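Local coordinates for protein fructosamine deglycase FrlB (Bacillus subtilis, PDB 3EUA) that catalyses the conversion of a range of fructosamine 6-phosphates to glucose 6-phosphate and a free amino acid, at residues D26-V31 against K52-D57. Residues are numbered along the deposited sequence; the frame is centred on the assembly and turned at random.
Sequences DHVFFV and KSINSD
His-27 and Asn-55 sit opposite each other on neighbouring strands and lay their side chains side by side, a worked example of how parallel strands pair residues on one face. The His-27 side chain leaves its strand at CB, which lies 4.0 Å from Asn-55 O. CG, anti to the backbone N (chi1 -152°), lies near Asn-55 O and brings the ring over Asn-55 CB, whose CH-pi contact runs 3.8 Å from CB to the centroid of the His-27 ring. CD2 stays near Asn-55 O, while CE1 and NE2 come closest to the amide carbon Asn-55 CG, which lies toward the rim of the ring, the amide plane turned 25° from it. At the tip, NE2 donates to Asp-57 OD2 (2.9 Å), which lies close to the ring plane and accepts through its anti lone pair. Phe-29 CZ lies over the rim of the imidazole's other face, so the ring sits between Phe-29 and Asn-55, with its rotation probably fixed by the carboxylate. Asp-57 OD1 forms a salt bridge with Lys-44 of the second subunit. An alanine at His-27 would probably leave Asp-57 OD2 without this donor and open a gap between Phe-29 and Asn-55. Beneath, Val-28 N donates to Asn-55 O (2.6 Å). On the reverse face, Val-28 CG2 presses tightly on Ile-54 CG2 (3.3 Å). Strands 27-32 and 55-60, joined by a connection that includes helix 41-50, form a beta-alpha-beta unit, with 55-60 the outermost strand, within this chain, of the five-stranded parallel sheet of an SIS domain.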
loop_
_atom_site.group_PDB
_atom_site.type_symbol
_atom_site.label_atom_id
_atom_site.label_comp_id
_atom_site.label_asym_id
_atom_site.label_seq_id
_atom_site.Cartn_x
_atom_site.Cartn_y
_atom_site.Cartn_z
ATOM N N ASP A 26 3.055 -22.300 -4.521
ATOM C CA ASP A 26 2.851 -21.892 -3.139
ATOM C C ASP A 26 2.823 -20.376 -2.953
ATOM O O ASP A 26 2.661 -19.906 -1.824
ATOM C CB ASP A 26 3.906 -22.521 -2.212
ATOM C CG ASP A 26 5.340 -22.041 -2.467
ATOM O OD1 ASP A 26 5.590 -21.044 -3.152
ATOM O OD2 ASP A 26 6.258 -22.701 -1.933
ATOM N N HIS A 27 2.983 -19.617 -4.038
ATOM C CA HIS A 27 3.064 -18.158 -3.940
ATOM C C HIS A 27 2.542 -17.525 -5.216
ATOM O O HIS A 27 2.928 -17.938 -6.296
ATOM C CB HIS A 27 4.558 -17.741 -3.769
ATOM C CG HIS A 27 4.801 -16.454 -3.018
ATOM N ND1 HIS A 27 5.692 -16.373 -1.963
ATOM C CD2 HIS A 27 4.287 -15.208 -3.169
ATOM C CE1 HIS A 27 5.721 -15.131 -1.509
ATOM N NE2 HIS A 27 4.875 -14.404 -2.219
ATOM N N VAL A 28 1.666 -16.519 -5.084
ATOM C CA VAL A 28 1.196 -15.746 -6.222
ATOM C C VAL A 28 1.755 -14.306 -6.086
ATOM O O VAL A 28 1.754 -13.748 -4.987
ATOM C CB VAL A 28 -0.343 -15.688 -6.316
ATOM C CG1 VAL A 28 -0.729 -14.861 -7.522
ATOM C CG2 VAL A 28 -0.923 -17.078 -6.488
ATOM N N PHE A 29 2.297 -13.741 -7.171
ATOM C CA PHE A 29 2.784 -12.361 -7.200
ATOM C C PHE A 29 1.970 -11.586 -8.217
ATOM O O PHE A 29 1.877 -12.015 -9.331
ATOM C CB PHE A 29 4.282 -12.283 -7.574
ATOM C CG PHE A 29 5.207 -12.861 -6.534
ATOM C CD1 PHE A 29 5.683 -12.087 -5.491
ATOM C CD2 PHE A 29 5.592 -14.184 -6.579
ATOM C CE1 PHE A 29 6.515 -12.627 -4.496
ATOM C CE2 PHE A 29 6.440 -14.711 -5.602
ATOM C CZ PHE A 29 6.915 -13.926 -4.579
ATOM N N PHE A 30 1.330 -10.492 -7.796
ATOM C CA PHE A 30 0.573 -9.589 -8.658
ATOM C C PHE A 30 1.510 -8.432 -9.028
ATOM O O PHE A 30 1.832 -7.602 -8.191
ATOM C CB PHE A 30 -0.634 -9.072 -7.917
ATOM C CG PHE A 30 -1.609 -10.142 -7.576
ATOM C CD1 PHE A 30 -2.442 -10.680 -8.578
ATOM C CD2 PHE A 30 -1.716 -10.613 -6.270
ATOM C CE1 PHE A 30 -3.379 -11.661 -8.256
ATOM C CE2 PHE A 30 -2.607 -11.596 -5.948
ATOM C CZ PHE A 30 -3.455 -12.115 -6.950
ATOM N N VAL A 31 1.954 -8.395 -10.270
ATOM C CA VAL A 31 2.972 -7.422 -10.690
ATOM C C VAL A 31 2.592 -6.588 -11.896
ATOM O O VAL A 31 2.368 -7.102 -13.004
ATOM C CB VAL A 31 4.302 -8.176 -10.996
ATOM C CG1 VAL A 31 5.429 -7.212 -11.267
ATOM C CG2 VAL A 31 4.699 -9.102 -9.834
ATOM N N LYS A 52 -6.071 -20.962 1.265
ATOM C CA LYS A 52 -5.583 -21.566 2.473
ATOM C C LYS A 52 -4.105 -21.945 2.329
ATOM O O LYS A 52 -3.390 -21.955 3.318
ATOM C CB LYS A 52 -6.441 -22.804 2.796
ATOM N N SER A 53 -3.628 -22.155 1.101
ATOM C CA SER A 53 -2.269 -22.630 0.882
ATOM C C SER A 53 -1.336 -21.796 0.009
ATOM O O SER A 53 -0.190 -22.203 -0.198
ATOM C CB SER A 53 -2.386 -23.999 0.196
ATOM O OG SER A 53 -2.940 -23.844 -1.115
ATOM N N ILE A 54 -1.800 -20.664 -0.519
ATOM C CA ILE A 54 -0.967 -19.875 -1.417
ATOM C C ILE A 54 -0.761 -18.468 -0.867
ATOM O O ILE A 54 -1.712 -17.762 -0.580
ATOM C CB ILE A 54 -1.575 -19.796 -2.836
ATOM C CG1 ILE A 54 -1.762 -21.214 -3.430
ATOM C CG2 ILE A 54 -0.680 -18.910 -3.707
ATOM C CD1 ILE A 54 -2.731 -21.336 -4.607
ATOM N N ASN A 55 0.510 -18.114 -0.694
ATOM C CA ASN A 55 0.953 -16.791 -0.273
ATOM C C ASN A 55 0.738 -15.832 -1.428
ATOM O O ASN A 55 1.064 -16.173 -2.553
ATOM C CB ASN A 55 2.457 -16.859 0.068
ATOM C CG ASN A 55 3.077 -15.509 0.396
ATOM O OD1 ASN A 55 2.523 -14.430 0.102
ATOM N ND2 ASN A 55 4.261 -15.560 1.013
ATOM N N SER A 56 0.176 -14.657 -1.162
ATOM C CA SER A 56 -0.031 -13.640 -2.192
ATOM C C SER A 56 0.688 -12.340 -1.820
ATOM O O SER A 56 0.662 -11.916 -0.651
ATOM C CB SER A 56 -1.527 -13.333 -2.400
ATOM O OG SER A 56 -2.147 -12.894 -1.185
ATOM N N ASP A 57 1.363 -11.736 -2.798
ATOM C CA ASP A 57 2.007 -10.443 -2.631
ATOM C C ASP A 57 1.723 -9.594 -3.887
ATOM O O ASP A 57 1.424 -10.115 -4.958
ATOM C CB ASP A 57 3.509 -10.555 -2.357
ATOM C CG ASP A 57 3.834 -10.953 -0.929
ATOM O OD1 ASP A 57 3.524 -10.185 -0.006
ATOM O OD2 ASP A 57 4.482 -11.999 -0.728
#